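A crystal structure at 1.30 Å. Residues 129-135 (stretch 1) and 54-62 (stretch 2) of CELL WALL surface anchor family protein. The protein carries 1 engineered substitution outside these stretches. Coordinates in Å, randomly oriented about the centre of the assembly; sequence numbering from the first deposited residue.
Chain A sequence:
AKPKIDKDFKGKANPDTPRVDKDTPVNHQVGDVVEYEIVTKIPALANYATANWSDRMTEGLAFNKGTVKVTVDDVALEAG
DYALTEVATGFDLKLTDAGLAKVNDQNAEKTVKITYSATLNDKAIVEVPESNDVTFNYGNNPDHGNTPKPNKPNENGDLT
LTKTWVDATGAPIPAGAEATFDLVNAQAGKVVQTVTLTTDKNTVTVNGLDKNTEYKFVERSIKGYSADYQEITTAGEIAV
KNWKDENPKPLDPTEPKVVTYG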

# COMPACT_ATOMS: atom_id res chain seq x y z
N PRO A 129 2.94 -16.79 -7.22
CA PRO A 129 3.35 -16.07 -6.01
C PRO A 129 2.20 -15.36 -5.28
O PRO A 129 1.14 -15.10 -5.87
CB PRO A 129 4.32 -15.00 -6.53
CG PRO A 129 4.57 -15.31 -7.94
CD PRO A 129 3.47 -16.18 -8.45
N GLU A 130 2.43 -15.06 -4.01
CA GLU A 130 1.59 -14.14 -3.25
C GLU A 130 2.45 -12.95 -2.85
O GLU A 130 3.67 -13.08 -2.71
CB GLU A 130 1.02 -14.83 -2.01
CG GLU A 130 0.22 -16.09 -2.34
CD GLU A 130 -1.17 -15.80 -2.86
OE1 GLU A 130 -1.70 -14.69 -2.65
OE2 GLU A 130 -1.78 -16.72 -3.46
N SER A 131 1.83 -11.79 -2.67
CA SER A 131 2.58 -10.59 -2.37
C SER A 131 1.76 -9.59 -1.57
O SER A 131 0.62 -9.85 -1.19
CB SER A 131 3.04 -9.94 -3.67
OG SER A 131 4.10 -9.03 -3.45
N ASN A 132 2.34 -8.43 -1.33
CA ASN A 132 1.63 -7.39 -0.63
C ASN A 132 2.01 -6.05 -1.23
O ASN A 132 2.93 -5.97 -2.03
CB ASN A 132 1.98 -7.45 0.84
CG ASN A 132 3.40 -7.08 1.12
OD1 ASN A 132 4.37 -7.74 0.76
N ASP A 133 1.27 -5.01 -0.87
CA ASP A 133 1.54 -3.67 -1.40
C ASP A 133 1.38 -2.65 -0.28
O ASP A 133 0.40 -2.68 0.46
CB ASP A 133 0.64 -3.33 -2.60
CG ASP A 133 -0.84 -3.24 -2.26
OD1 ASP A 133 -1.47 -4.30 -2.01
OD2 ASP A 133 -1.40 -2.12 -2.28
N VAL A 134 2.36 -1.76 -0.17
CA VAL A 134 2.40 -0.76 0.89
C VAL A 134 2.57 0.62 0.30
O VAL A 134 3.22 0.79 -0.75
CB VAL A 134 3.59 -1.02 1.84
CG1 VAL A 134 3.91 0.23 2.68
CG2 VAL A 134 3.31 -2.20 2.72
N THR A 135 1.98 1.61 0.95
CA THR A 135 2.32 2.99 0.69
C THR A 135 2.67 3.69 1.98
O THR A 135 2.13 3.36 3.05
CB THR A 135 1.17 3.81 0.02
OG1 THR A 135 -0.03 3.76 0.82
CG2 THR A 135 0.89 3.31 -1.38
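Stretch 2, residues 54-62: SDRMTEGLA

The shortest polar contact between the two stretches lies where stretch 2 leaves its strand. The hydroxyl Thr58 OG1 donates to Glu130 OE1 at 2.6 Å and, in turn, accepts from the backbone Ser131 N at 2.9 Å, with an N-H...O angle of 164°. A single hydroxyl thus acts as donor and acceptor at once, tying the threonine to a side chain and to the adjoining backbone. Glu130 OE1 also receives Gly60 N at 2.9 Å, but the angle of 139° makes this a weak bond. The carboxylate therefore reaches into the type I turn that runs from Thr58 to Leu61, which is closed internally by Leu61 N donating to Thr58 O at 3.0 Å. Gly60 leaves room for it: an ideal CB built on this residue would fall 2.1 Å from Glu130 OE2, a clash.

From this point the backbones pair as antiparallel strands. Thr58 N donates to Ser131 O at 2.9 Å and 169°. Two residues further along stretch 1, Asp133 N donates to Arg56 O at 2.8 Å and 159°, while Arg56 N returns a bond to Asp133 O at 3.0 Å and 165°. The same reciprocal pattern recurs at the next hydrogen-bonded pair, where Thr135 N reaches Ser54 O and Ser54 N reaches Thr135 O, each at 3.0 Å, with angles of 154° and 158°.

The strand of residues 54-57 runs at 164° to that of stretch 1, close to the ideal antiparallel 180°, and the axes approach to 4.6 Å. The register is continuous: Asn132 faces Met57, Asp133 faces Arg56, Val134 faces Asp55 and Thr135 faces Ser54. CA-CA spacing alternates as expected, from 3.9 Å for Asn132 CA to Met57 CA, to 5.5 Å for Asp133 CA to Arg56 CA, then 4.4 Å for Val134 CA to Asp55 CA. The short spacings belong to the non-hydrogen-bonded pairs. CA-H...O contacts supplement the ladder, with Val134 CA 3.0 Å from Ser54 O and Asp55 CA 3.4 Å from Asp133 O; the angles at hydrogen are 146° and 150°.

Side chains alternate between the two faces of the sheet. Asn132, Met57, Val134 and Asp55 share one face. There Asn132 CB lies 3.6 Å from Met57 CB, although the ends of both side chains lead away, and Asn132 is covalently bonded to a group elsewhere in the structure. Met57 is modelled as selenomethionine. Val134 CG2 packs 3.3 Å from Asp55 CG. Asp133, Arg56, Thr135 and Ser54 occupy the other face, with Asp133 OD1 at 3.7 Å from Arg56 CB and Thr135 OG1 at 3.7 Å from Ser54 CB. The side chains of Arg56 and Asp133 form no salt bridge; Arg56 NH1 donates to Asp55 O at 3.0 Å within stretch 2.

At the end of the turn, Leu61 supplies apolar packing, its CG resting 3.8 Å from Glu130 CB. Together the stretches bury 547 Å², counting both sides.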

# COMPACT_ATOMS: atom_id res chain seq x y z
N SER A 54 0.07 2.10 4.85
CA SER A 54 -1.10 1.33 4.46
C SER A 54 -0.58 0.07 3.76
O SER A 54 0.25 0.15 2.85
CB SER A 54 -1.97 2.17 3.52
OG SER A 54 -3.16 1.50 3.14
N ASP A 55 -1.08 -1.10 4.17
CA ASP A 55 -0.56 -2.37 3.70
C ASP A 55 -1.72 -3.33 3.38
O ASP A 55 -2.61 -3.53 4.20
CB ASP A 55 0.33 -2.95 4.79
CG ASP A 55 1.19 -4.11 4.34
OD1 ASP A 55 0.96 -4.70 3.26
OD2 ASP A 55 2.11 -4.44 5.11
N ARG A 56 -1.71 -3.92 2.18
CA ARG A 56 -2.69 -4.95 1.84
C ARG A 56 -1.97 -6.11 1.17
O ARG A 56 -0.90 -5.93 0.59
CB ARG A 56 -3.77 -4.41 0.91
CG ARG A 56 -4.66 -3.33 1.52
CD ARG A 56 -5.55 -3.90 2.63
NE ARG A 56 -6.52 -2.93 3.14
CZ ARG A 56 -6.24 -1.96 4.01
NH1 ARG A 56 -5.00 -1.80 4.45
NH2 ARG A 56 -7.20 -1.14 4.42
N MSE A 57 -2.55 -7.30 1.25
CA MSE A 57 -1.87 -8.45 0.67
C MSE A 57 -2.83 -9.38 -0.07
O MSE A 57 -4.05 -9.36 0.15
CB MSE A 57 -1.05 -9.19 1.73
CG MSE A 57 -1.85 -9.70 2.91
SE MSE A 57 -0.74 -9.80 4.52
CE MSE A 57 -0.70 -7.88 4.88
N THR A 58 -2.28 -10.18 -0.97
CA THR A 58 -3.09 -11.05 -1.82
C THR A 58 -3.66 -12.22 -1.01
O THR A 58 -3.19 -12.52 0.08
CB THR A 58 -2.30 -11.51 -3.06
OG1 THR A 58 -1.09 -12.14 -2.64
CG2 THR A 58 -1.94 -10.29 -3.91
N GLU A 59 -4.69 -12.86 -1.55
CA GLU A 59 -5.56 -13.71 -0.73
C GLU A 59 -4.89 -14.97 -0.17
O GLU A 59 -5.38 -15.54 0.81
CB GLU A 59 -6.84 -14.06 -1.49
CG GLU A 59 -6.63 -14.95 -2.69
CD GLU A 59 -7.94 -15.46 -3.27
OE1 GLU A 59 -9.02 -15.05 -2.80
OE2 GLU A 59 -7.89 -16.27 -4.21
N GLY A 60 -3.78 -15.39 -0.76
CA GLY A 60 -3.04 -16.55 -0.28
C GLY A 60 -2.23 -16.26 0.97
O GLY A 60 -1.66 -17.17 1.56
N LEU A 61 -2.16 -14.99 1.35
CA LEU A 61 -1.53 -14.59 2.61
C LEU A 61 -2.58 -14.06 3.56
O LEU A 61 -3.17 -13.01 3.32
CB LEU A 61 -0.48 -13.51 2.37
CG LEU A 61 0.83 -13.95 1.72
CD1 LEU A 61 1.55 -12.74 1.17
CD2 LEU A 61 1.70 -14.71 2.72
N ALA A 62 -2.81 -14.78 4.65
CA ALA A 62 -3.76 -14.33 5.67
C ALA A 62 -3.04 -13.43 6.66
O ALA A 62 -2.23 -13.90 7.46
CB ALA A 62 -4.39 -15.51 6.40